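Local coordinates for protein MmeI (Methylophilus methylotrophus, PDB 5HR4) that probably methylates adenine in DNA with S-adenosylmethionine as donor, and belongs to the type IIL enzymes that combine modification with restriction cleavage in one polypeptide, at residues Thr216-Asp221 with Ala226-Thr231; Arg309-His314 with Ile412-Phe417; Asn614-Pro617 with Val623-Ile626; Asp745-Pro750 with Gly787-Thr792. All blocks are in the same frame, centred on the assembly; numbering follows the deposited sequence.

Interaction 1: residues Thr216-Asp221 with Ala226-Thr231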
# COMPACT_ATOMS: atom_id res chain seq x y z
N THR A 216 -40.20 13.08 18.30
CA THR A 216 -41.57 13.27 18.75
C THR A 216 -42.26 11.99 19.21
O THR A 216 -43.07 12.03 20.14
CB THR A 216 -42.40 13.94 17.65
OG1 THR A 216 -42.50 13.05 16.53
CG2 THR A 216 -41.76 15.24 17.18
N LYS A 217 -41.94 10.86 18.60
CA LYS A 217 -42.61 9.61 18.92
C LYS A 217 -41.74 8.67 19.74
O LYS A 217 -42.13 7.52 19.97
CB LYS A 217 -43.08 8.92 17.63
CG LYS A 217 -44.14 9.71 16.87
CD LYS A 217 -45.32 8.83 16.43
CE LYS A 217 -46.35 8.66 17.54
NZ LYS A 217 -47.66 8.19 17.02
N THR A 218 -40.59 9.13 20.22
CA THR A 218 -39.62 8.28 20.91
C THR A 218 -39.23 8.90 22.24
O THR A 218 -38.98 10.11 22.33
CB THR A 218 -38.38 8.05 20.04
OG1 THR A 218 -38.70 7.11 19.01
CG2 THR A 218 -37.24 7.52 20.86
N LEU A 219 -39.15 8.06 23.28
CA LEU A 219 -38.91 8.51 24.64
C LEU A 219 -37.48 9.02 24.80
O LEU A 219 -36.54 8.54 24.16
CB LEU A 219 -39.16 7.38 25.63
CG LEU A 219 -40.58 7.00 26.06
CD1 LEU A 219 -40.48 6.05 27.23
CD2 LEU A 219 -41.42 8.24 26.40
N GLU A 220 -37.32 10.00 25.70
CA GLU A 220 -36.02 10.64 25.88
C GLU A 220 -34.97 9.69 26.45
O GLU A 220 -33.78 9.85 26.17
CB GLU A 220 -36.16 11.87 26.77
CG GLU A 220 -34.85 12.53 27.14
CD GLU A 220 -34.98 13.44 28.33
OE1 GLU A 220 -36.13 13.61 28.80
OE2 GLU A 220 -33.96 13.99 28.80
N ASP A 221 -35.39 8.71 27.26
CA ASP A 221 -34.45 7.76 27.84
C ASP A 221 -34.01 6.68 26.86
O ASP A 221 -33.19 5.83 27.22
CB ASP A 221 -35.06 7.10 29.08
CG ASP A 221 -36.38 6.39 28.79
OD1 ASP A 221 -37.02 6.67 27.76
OD2 ASP A 221 -36.79 5.55 29.62
N ALA A 226 -35.75 1.32 19.92
CA ALA A 226 -35.47 0.22 19.01
C ALA A 226 -36.73 -0.48 18.54
O ALA A 226 -36.71 -1.11 17.48
CB ALA A 226 -34.53 -0.79 19.66
N HIS A 227 -37.83 -0.37 19.30
CA HIS A 227 -39.09 -0.92 18.82
C HIS A 227 -39.56 -0.15 17.60
O HIS A 227 -39.88 -0.74 16.56
CB HIS A 227 -40.19 -0.88 19.90
CG HIS A 227 -39.74 -1.32 21.25
ND1 HIS A 227 -38.87 -2.37 21.45
CD2 HIS A 227 -40.05 -0.85 22.49
CE1 HIS A 227 -38.66 -2.52 22.75
NE2 HIS A 227 -39.36 -1.61 23.40
N HIS A 228 -39.61 1.19 17.72
CA HIS A 228 -40.07 2.03 16.63
C HIS A 228 -39.18 1.89 15.41
O HIS A 228 -39.66 1.88 14.28
CB HIS A 228 -40.12 3.50 17.06
CG HIS A 228 -41.21 3.81 18.03
ND1 HIS A 228 -42.31 4.56 17.70
CD2 HIS A 228 -41.34 3.51 19.35
CE1 HIS A 228 -43.09 4.70 18.76
NE2 HIS A 228 -42.52 4.08 19.77
N ILE A 229 -37.87 1.79 15.60
CA ILE A 229 -37.01 1.61 14.43
C ILE A 229 -37.34 0.29 13.74
O ILE A 229 -37.45 0.23 12.51
CB ILE A 229 -35.52 1.75 14.81
CG1 ILE A 229 -35.23 3.22 15.14
CG2 ILE A 229 -34.61 1.31 13.68
CD1 ILE A 229 -33.77 3.54 15.37
N ASN A 230 -37.61 -0.76 14.52
CA ASN A 230 -37.93 -2.07 13.95
C ASN A 230 -39.17 -1.99 13.06
O ASN A 230 -39.19 -2.56 11.96
CB ASN A 230 -38.12 -3.11 15.06
CG ASN A 230 -38.13 -4.54 14.53
OD1 ASN A 230 -39.19 -5.14 14.29
ND2 ASN A 230 -36.93 -5.09 14.34
N THR A 231 -40.21 -1.28 13.52
CA THR A 231 -41.40 -1.10 12.68
C THR A 231 -41.09 -0.21 11.49
O THR A 231 -41.61 -0.43 10.39
CB THR A 231 -42.56 -0.49 13.47
OG1 THR A 231 -42.83 -1.28 14.64
CG2 THR A 231 -43.82 -0.46 12.61
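His228 lays one face of its imidazole against the backbone carbonyl of Lys217, and this is where the contact is closest. CE1 sits 3.2 Å from Lys217 O. NE2 is also near that oxygen, yet the angle is poor for a hydrogen bond, since the carbonyl stands over the ring and not in line with an N-H. With CG swung anti to the carbonyl carbon (chi1 -71°), the ring is carried off its helix and across to the 216-221 backbone. ND1 is hydrogen-bonded to the hydroxyl of Tyr213 on helix 209-217, which fixes how the imidazole is turned. Thr218 adds a looser, oblique touch, its OG1 lying 4.3 Å from His228 CG, and behind it this buried residue rests on Arg276 of helix 273-283. The outer side is slacker: Lys217 CB comes no nearer than 4.4 Å to His228 CE1, and the rest of the chain runs away to a salt bridge with Asp248. Beyond Thr218 the chain goes on through exposed residues. The arrangement is that of two consecutive helices, 209-217 and 225-235, joined by a short loop within the helicase spacer domain.

Interaction 2: residues Arg309-His314 with Ile412-Phe417; sequences RNLGAH and IEIEEF. With SFG (sinefungin), chain H; nucleotides of chain B.
Flat groups line both flanks of the Leu311-Glu415 contact. The Arg309 guanidinium has the deoxyribose of DC8 of chain B over one face and OP1 of DA7 of chain B at its edge; the His314 ring meets the DA7 base obliquely, ND1 lying 3.5 Å from N9. On the other flank the Glu413 carboxylate holds both ribose hydroxyls of sinefungin, OE2 taking O2' at 2.7 Å and OE1 taking O3' at 3.0 Å. Glu415 N donates to Glu413 OE2, from above the carboxylate plane. Between these flanks the Leu311 side chain crosses that of Glu415 at about a right angle, its CD1 3.5 Å from Glu415 CG, and touches Ile414 CG2 more loosely. Ile414 CG2 packs on the sinefungin adenine, 3.6 Å from C4. Arg309 is stretched from CG to NE, which brings NE within 2.8 Å of DA7 OP1; NH2 adds a weak second bond, and NH1 a salt bridge to a further DNA phosphate. With an alanine here the DA7 phosphate would probably lack a positive partner on this side. An acidic residue near the end of the second strand of a Rossmann-fold methyltransferase commonly binds the cofactor ribose, and Glu413 fits that role. It lies in the C-terminal part of strand 409-413, flanked by strands 359-361 and 455-458, before helix 416-440, while Gly312 closes helix 305-310 in a Schellman motif.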
# COMPACT_ATOMS: atom_id res chain seq x y z
N ARG A 309 -4.30 -2.81 10.26
CA ARG A 309 -3.03 -3.03 9.58
C ARG A 309 -3.07 -4.35 8.80
O ARG A 309 -2.72 -4.39 7.62
CB ARG A 309 -1.90 -3.00 10.60
CG ARG A 309 -0.57 -3.46 10.05
CD ARG A 309 0.56 -2.97 10.92
NE ARG A 309 1.82 -3.53 10.45
CZ ARG A 309 2.98 -3.39 11.07
NH1 ARG A 309 3.05 -2.69 12.21
NH2 ARG A 309 4.08 -3.95 10.56
N ASN A 310 -3.55 -5.41 9.44
CA ASN A 310 -3.42 -6.76 8.90
C ASN A 310 -4.39 -7.07 7.75
O ASN A 310 -4.05 -7.85 6.86
CB ASN A 310 -3.60 -7.77 10.03
CG ASN A 310 -3.76 -9.18 9.52
OD1 ASN A 310 -4.88 -9.73 9.49
ND2 ASN A 310 -2.65 -9.78 9.08
N LEU A 311 -5.60 -6.52 7.76
CA LEU A 311 -6.41 -6.65 6.56
C LEU A 311 -6.07 -5.61 5.51
O LEU A 311 -6.68 -5.61 4.44
CB LEU A 311 -7.90 -6.56 6.92
CG LEU A 311 -8.32 -7.74 7.79
CD1 LEU A 311 -9.80 -7.78 7.98
CD2 LEU A 311 -7.81 -9.07 7.21
N GLY A 312 -5.09 -4.76 5.76
CA GLY A 312 -4.85 -3.63 4.90
C GLY A 312 -6.06 -2.74 4.72
O GLY A 312 -6.34 -2.30 3.59
N ALA A 313 -6.79 -2.44 5.81
CA ALA A 313 -8.08 -1.75 5.69
C ALA A 313 -7.90 -0.22 5.59
O ALA A 313 -8.27 0.55 6.48
CB ALA A 313 -8.99 -2.12 6.84
N HIS A 314 -7.38 0.21 4.45
CA HIS A 314 -7.06 1.62 4.24
C HIS A 314 -7.80 2.09 3.00
O HIS A 314 -7.57 1.57 1.91
CB HIS A 314 -5.56 1.81 4.10
CG HIS A 314 -4.85 1.66 5.41
ND1 HIS A 314 -3.97 0.63 5.67
CD2 HIS A 314 -4.95 2.38 6.55
CE1 HIS A 314 -3.52 0.75 6.91
NE2 HIS A 314 -4.10 1.81 7.46
N ILE A 412 -15.61 -8.04 -4.31
CA ILE A 412 -15.36 -9.03 -3.27
C ILE A 412 -14.72 -8.34 -2.06
O ILE A 412 -13.76 -7.57 -2.22
CB ILE A 412 -14.46 -10.17 -3.77
CG1 ILE A 412 -15.00 -10.82 -5.05
CG2 ILE A 412 -14.32 -11.21 -2.71
CD1 ILE A 412 -13.96 -11.66 -5.81
N GLU A 413 -15.21 -8.64 -0.86
CA GLU A 413 -14.75 -7.97 0.35
C GLU A 413 -14.92 -8.92 1.55
O GLU A 413 -15.99 -9.49 1.75
CB GLU A 413 -15.52 -6.66 0.53
CG GLU A 413 -15.46 -6.01 1.91
CD GLU A 413 -14.03 -5.71 2.41
OE1 GLU A 413 -13.18 -5.30 1.60
OE2 GLU A 413 -13.77 -5.90 3.63
N ILE A 414 -13.86 -9.08 2.35
CA ILE A 414 -13.86 -10.15 3.34
C ILE A 414 -14.56 -9.74 4.63
O ILE A 414 -15.08 -10.59 5.35
CB ILE A 414 -12.43 -10.64 3.61
CG1 ILE A 414 -12.42 -12.01 4.32
CG2 ILE A 414 -11.65 -9.63 4.43
CD1 ILE A 414 -11.02 -12.66 4.33
N GLU A 415 -14.59 -8.45 4.96
CA GLU A 415 -15.30 -7.98 6.15
C GLU A 415 -16.71 -7.56 5.76
O GLU A 415 -16.91 -6.89 4.75
CB GLU A 415 -14.56 -6.80 6.80
CG GLU A 415 -13.23 -7.15 7.45
CD GLU A 415 -13.34 -8.09 8.68
OE1 GLU A 415 -14.01 -7.73 9.68
OE2 GLU A 415 -12.74 -9.18 8.65
N GLU A 416 -17.69 -7.97 6.56
CA GLU A 416 -19.06 -7.71 6.12
C GLU A 416 -19.39 -6.23 6.15
O GLU A 416 -20.17 -5.75 5.31
CB GLU A 416 -20.07 -8.50 6.96
CG GLU A 416 -21.49 -7.96 6.84
CD GLU A 416 -22.56 -8.99 7.07
OE1 GLU A 416 -22.24 -10.04 7.67
OE2 GLU A 416 -23.71 -8.75 6.65
N PHE A 417 -18.84 -5.48 7.10
CA PHE A 417 -19.29 -4.10 7.23
C PHE A 417 -18.91 -3.28 6.00
O PHE A 417 -19.82 -2.70 5.37
CB PHE A 417 -18.78 -3.50 8.54
CG PHE A 417 -19.33 -2.14 8.82
CD1 PHE A 417 -20.69 -1.93 8.88
CD2 PHE A 417 -18.48 -1.07 8.97
CE1 PHE A 417 -21.19 -0.67 9.12
CE2 PHE A 417 -18.97 0.20 9.21
CZ PHE A 417 -20.32 0.40 9.29
N SFG H . -10.27 0.27 -1.96
CA SFG H . -11.04 0.23 -0.73
C SFG H . -11.54 1.64 -0.47
O SFG H . -11.23 2.55 -1.28
OXT SFG H . -12.26 1.91 0.52
CB SFG H . -10.16 -0.23 0.42
CG SFG H . -9.54 -1.57 0.03
CD SFG H . -8.48 -1.86 1.07
NE SFG H . -7.30 -1.12 0.68
C5' SFG H . -8.19 -3.37 1.18
C4' SFG H . -9.45 -4.25 1.46
O4' SFG H . -9.16 -5.49 1.18
C3' SFG H . -9.87 -4.30 2.94
O3' SFG H . -11.07 -3.69 3.04
C2' SFG H . -9.92 -5.80 3.33
O2' SFG H . -11.13 -6.12 4.15
C1' SFG H . -10.01 -6.41 2.20
N9 SFG H . -9.35 -7.68 2.17
C8 SFG H . -8.21 -8.03 2.75
N7 SFG H . -7.94 -9.30 2.42
C5 SFG H . -8.92 -9.72 1.63
C6 SFG H . -9.13 -10.94 1.03
N6 SFG H . -8.37 -12.17 1.03
N1 SFG H . -10.20 -11.15 0.27
C2 SFG H . -11.08 -10.15 0.08
N3 SFG H . -10.88 -8.94 0.68
C4 SFG H . -9.79 -8.73 1.46
P DA B 7 3.75 -3.83 6.70
OP1 DA B 7 2.95 -4.01 7.95
OP2 DA B 7 3.71 -4.88 5.65
O5' DA B 7 3.40 -2.40 6.10
C5' DA B 7 2.48 -2.24 5.10
C4' DA B 7 1.93 -0.85 5.25
O4' DA B 7 0.97 -0.59 4.23
C3' DA B 7 1.25 -0.58 6.57
O3' DA B 7 1.65 0.70 7.00
C2' DA B 7 -0.24 -0.63 6.22
C1' DA B 7 -0.24 -0.14 4.79
N9 DA B 7 -1.28 -0.70 3.93
C8 DA B 7 -1.69 -1.99 3.89
N7 DA B 7 -2.58 -2.22 2.97
C5 DA B 7 -2.74 -1.00 2.33
C6 DA B 7 -3.54 -0.59 1.24
N6 DA B 7 -4.38 -1.39 0.58
N1 DA B 7 -3.46 0.70 0.85
C2 DA B 7 -2.62 1.51 1.51
N3 DA B 7 -1.82 1.23 2.54
C4 DA B 7 -1.93 -0.06 2.90
P DC B 8 1.67 1.14 8.55
OP1 DC B 8 0.83 0.31 9.42
OP2 DC B 8 1.36 2.58 8.46
O5' DC B 8 3.21 0.99 8.96
C5' DC B 8 4.00 -0.09 8.48
C4' DC B 8 5.18 -0.32 9.40
O4' DC B 8 6.40 0.22 8.80
C3' DC B 8 5.06 0.34 10.77
O3' DC B 8 5.65 -0.51 11.74
C2' DC B 8 5.85 1.64 10.59
C1' DC B 8 6.98 1.17 9.68
N1 DC B 8 7.60 2.26 8.84
C2 DC B 8 8.94 2.62 9.01
O2 DC B 8 9.62 2.05 9.86
N3 DC B 8 9.47 3.60 8.24
C4 DC B 8 8.71 4.20 7.32
N4 DC B 8 9.27 5.15 6.57
C5 DC B 8 7.34 3.84 7.12
C6 DC B 8 6.83 2.88 7.89

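Interaction 3: residues Asn614-Pro617 with Val623-Ile626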
# COMPACT_ATOMS: atom_id res chain seq x y z
N ASN A 614 8.94 0.54 -23.34
CA ASN A 614 8.49 -0.66 -22.65
C ASN A 614 8.33 -0.33 -21.17
O ASN A 614 8.97 0.59 -20.66
CB ASN A 614 9.46 -1.81 -22.83
CG ASN A 614 9.02 -3.06 -22.11
OD1 ASN A 614 7.83 -3.40 -22.10
ND2 ASN A 614 9.97 -3.74 -21.46
N ILE A 615 7.47 -1.08 -20.48
CA ILE A 615 7.36 -0.96 -19.04
C ILE A 615 7.90 -2.22 -18.39
O ILE A 615 7.37 -3.32 -18.60
CB ILE A 615 5.93 -0.65 -18.58
CG1 ILE A 615 5.42 0.58 -19.32
CG2 ILE A 615 5.94 -0.35 -17.10
CD1 ILE A 615 4.16 1.16 -18.73
N ASN A 616 8.97 -2.05 -17.60
CA ASN A 616 9.68 -3.09 -16.88
C ASN A 616 8.82 -3.73 -15.80
O ASN A 616 7.90 -3.11 -15.28
CB ASN A 616 10.90 -2.52 -16.16
CG ASN A 616 12.16 -2.80 -16.88
OD1 ASN A 616 13.17 -2.11 -16.71
ND2 ASN A 616 12.13 -3.82 -17.73
N PRO A 617 9.17 -4.94 -15.39
CA PRO A 617 8.70 -5.42 -14.08
C PRO A 617 9.14 -4.51 -12.92
O PRO A 617 8.46 -4.47 -11.89
CB PRO A 617 9.28 -6.83 -13.97
CG PRO A 617 10.29 -6.95 -15.11
CD PRO A 617 9.87 -5.98 -16.17
N VAL A 623 14.72 -3.07 -20.72
CA VAL A 623 14.64 -4.47 -21.11
C VAL A 623 13.94 -5.26 -20.01
O VAL A 623 13.78 -4.76 -18.89
CB VAL A 623 16.04 -5.04 -21.42
CG1 VAL A 623 16.78 -4.12 -22.37
CG2 VAL A 623 16.85 -5.25 -20.17
N ASP A 624 13.52 -6.48 -20.33
CA ASP A 624 12.73 -7.31 -19.43
C ASP A 624 13.57 -8.32 -18.63
O ASP A 624 13.03 -9.32 -18.15
CB ASP A 624 11.65 -8.05 -20.23
CG ASP A 624 10.31 -7.33 -20.19
OD1 ASP A 624 10.32 -6.10 -19.99
OD2 ASP A 624 9.26 -7.98 -20.34
N VAL A 625 14.86 -8.06 -18.48
CA VAL A 625 15.73 -8.92 -17.69
C VAL A 625 15.61 -8.55 -16.22
O VAL A 625 15.67 -7.37 -15.86
CB VAL A 625 17.19 -8.78 -18.16
CG1 VAL A 625 18.12 -9.42 -17.17
CG2 VAL A 625 17.35 -9.39 -19.54
N ILE A 626 15.44 -9.55 -15.37
CA ILE A 626 15.32 -9.35 -13.93
C ILE A 626 16.60 -9.83 -13.26
O ILE A 626 17.12 -10.90 -13.60
CB ILE A 626 14.10 -10.09 -13.36
CG1 ILE A 626 12.81 -9.53 -13.96
CG2 ILE A 626 14.08 -9.97 -11.84
CD1 ILE A 626 11.53 -10.18 -13.44
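Asn614 reaches across to Asp624 with its amide nitrogen. From CB the side chain sets off with CG anti to the backbone N (chi1 179°), heading for the 623-626 segment. CG arrives 3.9 Å from Asp624 OD1, and ND2, at the tip, closes to 2.8 Å and donates a hydrogen bond with an angle of 148°. Asp624 OD1 lies almost in the amide plane of Asn614, whereas the nitrogen meets the carboxylate from above its plane, the two side chains crossing at about a right angle. ND2 is also bonded to Gly622 O, and the backbone N of Asn614 to Asp621 OD1, a pair of bonds that hold the asparagine to the chain just before Val623. An alanine at this position is likely to leave Asp624 OD1 and Gly622 O without their shared donor and the two arms of the loop less firmly joined. Both arms belong to the irregular connection that leaves strand 608-612, the edge strand of the methyltransferase sheet, and leads on to strand 641-642 of the target recognition domain; the chain loops round so that they run in nearly the same direction, 6° apart. Asn616 turns its amide to the Val623 carbonyl, but the modelled spacing is too close to interpret. Further along, Pro617 packs by its ring: CB is 4.1 Å from Ile626 CD1, CG is 3.8 Å from Ile626 CG1, and CD lies 3.8 Å from Asp624 OD1. Trp551 of helix 544-556 touches both Pro617 and Ile626, and Ile615 turns the other way, onto Ile597 and Ile561.

Interaction 4: residues Asp745-Pro750 with Gly787-Thr792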
# COMPACT_ATOMS: atom_id res chain seq x y z
N ASP A 745 40.41 -6.05 10.03
CA ASP A 745 39.67 -4.80 9.79
C ASP A 745 38.78 -4.94 8.56
O ASP A 745 39.06 -5.76 7.68
CB ASP A 745 40.63 -3.62 9.59
CG ASP A 745 41.55 -3.42 10.77
OD1 ASP A 745 41.60 -4.31 11.64
OD2 ASP A 745 42.24 -2.37 10.82
N TYR A 746 37.70 -4.16 8.45
CA TYR A 746 36.72 -4.44 7.40
C TYR A 746 36.05 -3.16 6.88
O TYR A 746 36.03 -2.12 7.54
CB TYR A 746 35.66 -5.43 7.89
CG TYR A 746 34.95 -4.97 9.14
CD1 TYR A 746 33.77 -4.25 9.06
CD2 TYR A 746 35.45 -5.26 10.41
CE1 TYR A 746 33.11 -3.82 10.19
CE2 TYR A 746 34.80 -4.83 11.55
CZ TYR A 746 33.62 -4.11 11.44
OH TYR A 746 32.92 -3.67 12.55
N LEU A 747 35.47 -3.28 5.69
CA LEU A 747 34.74 -2.19 5.05
C LEU A 747 33.25 -2.36 5.32
O LEU A 747 32.67 -3.37 4.95
CB LEU A 747 35.01 -2.19 3.55
CG LEU A 747 34.20 -1.25 2.66
CD1 LEU A 747 34.55 0.18 2.97
CD2 LEU A 747 34.45 -1.59 1.20
N LEU A 748 32.65 -1.35 5.95
CA LEU A 748 31.26 -1.39 6.39
C LEU A 748 30.34 -0.66 5.41
O LEU A 748 30.64 0.48 5.02
CB LEU A 748 31.14 -0.75 7.77
CG LEU A 748 29.83 -0.92 8.54
CD1 LEU A 748 30.10 -0.69 10.01
CD2 LEU A 748 28.75 0.05 8.05
N ILE A 749 29.22 -1.28 5.06
CA ILE A 749 28.19 -0.68 4.21
C ILE A 749 26.89 -0.62 5.00
O ILE A 749 26.36 -1.66 5.40
CB ILE A 749 27.96 -1.47 2.91
CG1 ILE A 749 29.28 -1.73 2.16
CG2 ILE A 749 26.95 -0.74 2.04
CD1 ILE A 749 30.04 -2.98 2.62
N PRO A 750 26.33 0.56 5.26
CA PRO A 750 25.05 0.63 5.99
C PRO A 750 23.92 -0.01 5.20
O PRO A 750 23.86 0.06 3.97
CB PRO A 750 24.83 2.14 6.15
CG PRO A 750 26.22 2.70 6.17
CD PRO A 750 26.98 1.87 5.17
N GLY A 787 36.84 1.78 -3.64
CA GLY A 787 36.57 2.62 -4.78
C GLY A 787 35.37 2.12 -5.54
O GLY A 787 34.49 2.90 -5.93
N LEU A 788 35.28 0.80 -5.72
CA LEU A 788 34.22 0.24 -6.54
C LEU A 788 32.85 0.51 -5.93
O LEU A 788 31.93 0.96 -6.62
CB LEU A 788 34.45 -1.26 -6.72
CG LEU A 788 33.59 -1.85 -7.83
CD1 LEU A 788 33.88 -1.13 -9.14
CD2 LEU A 788 33.88 -3.33 -7.94
N LEU A 789 32.71 0.28 -4.62
CA LEU A 789 31.43 0.52 -3.95
C LEU A 789 31.15 1.99 -3.73
O LEU A 789 30.01 2.34 -3.40
CB LEU A 789 31.40 -0.20 -2.60
CG LEU A 789 31.85 -1.65 -2.62
CD1 LEU A 789 31.59 -2.25 -1.26
CD2 LEU A 789 31.13 -2.42 -3.72
N SER A 790 32.14 2.85 -3.87
CA SER A 790 31.89 4.28 -3.83
C SER A 790 31.38 4.81 -5.17
O SER A 790 30.79 5.90 -5.21
CB SER A 790 33.17 5.03 -3.43
N SER A 791 31.56 4.05 -6.24
CA SER A 791 31.35 4.56 -7.59
C SER A 791 29.88 4.84 -7.86
O SER A 791 28.99 4.15 -7.36
CB SER A 791 31.88 3.55 -8.61
OG SER A 791 31.02 2.43 -8.70
N THR A 792 29.64 5.86 -8.69
CA THR A 792 28.31 6.11 -9.23
C THR A 792 27.72 4.85 -9.85
O THR A 792 26.52 4.59 -9.72
CB THR A 792 28.39 7.23 -10.28
OG1 THR A 792 28.61 8.48 -9.63
CG2 THR A 792 27.11 7.32 -11.10
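Leu747 and Ile749 point from an extended strand toward Leu789, on the last turn of a helix. Strand 746-750 keeps extended backbone angles, so these alternate residues share a face, and the helix stands off by 8.9 Å between the CA atoms of Ile749 and Leu789. Past this turn Ser791 leaves helical angles (psi 148°) and is the N-cap of helix 792-801. Its N and OG both bond to the carbonyl of Leu788, OG at 2.7 Å from Leu788 O and in the carbonyl plane, and OG also caps His794 N, so one hydroxyl ties the end of one helix to the start of the next. The contact itself is carried by one methyl. Leu789 CD1, brought to the strand with CG anti to the carbonyl carbon (chi1 -48°), lies 3.8 Å from Leu747 CD2 and 4.2 Å from Ile749 CG1. Leu747 comes at it obliquely with its branch tip, while Ile749 crosses at about a right angle, offering the flank of CG1. All three residues are buried, and the join is purely apolar. The strand lies between antiparallel partners 775-779 and 763-765 in a sheet of the target recognition domain. Helix 783-790 meets it on one face through Leu789, which also touches Ile762; Leu748 and Pro750 turn to Phe682 of helix 679-683, and helix 863-880 backs Ser791.

Interaction 2 is at the working centre, holding five residues of the sinefungin pocket and touching the DNA. The other three lie around it without touching it or each other. Interaction 1 is centred about 33 Å away in the spacer domain and about 33 Å from the DNA at its nearest atom; its nearest annotated feature is the calcium site, with the Thr218 and Cys283 side chains about 10 Å apart. Interaction 3, its centre about 32 Å from that of interaction 2, lies in the loop between strand 608-612 and strand 641-642. Interaction 4 is inside the target recognition domain, its nearest atom about 7 Å from the DNA, and centred about 74 Å from interaction 1.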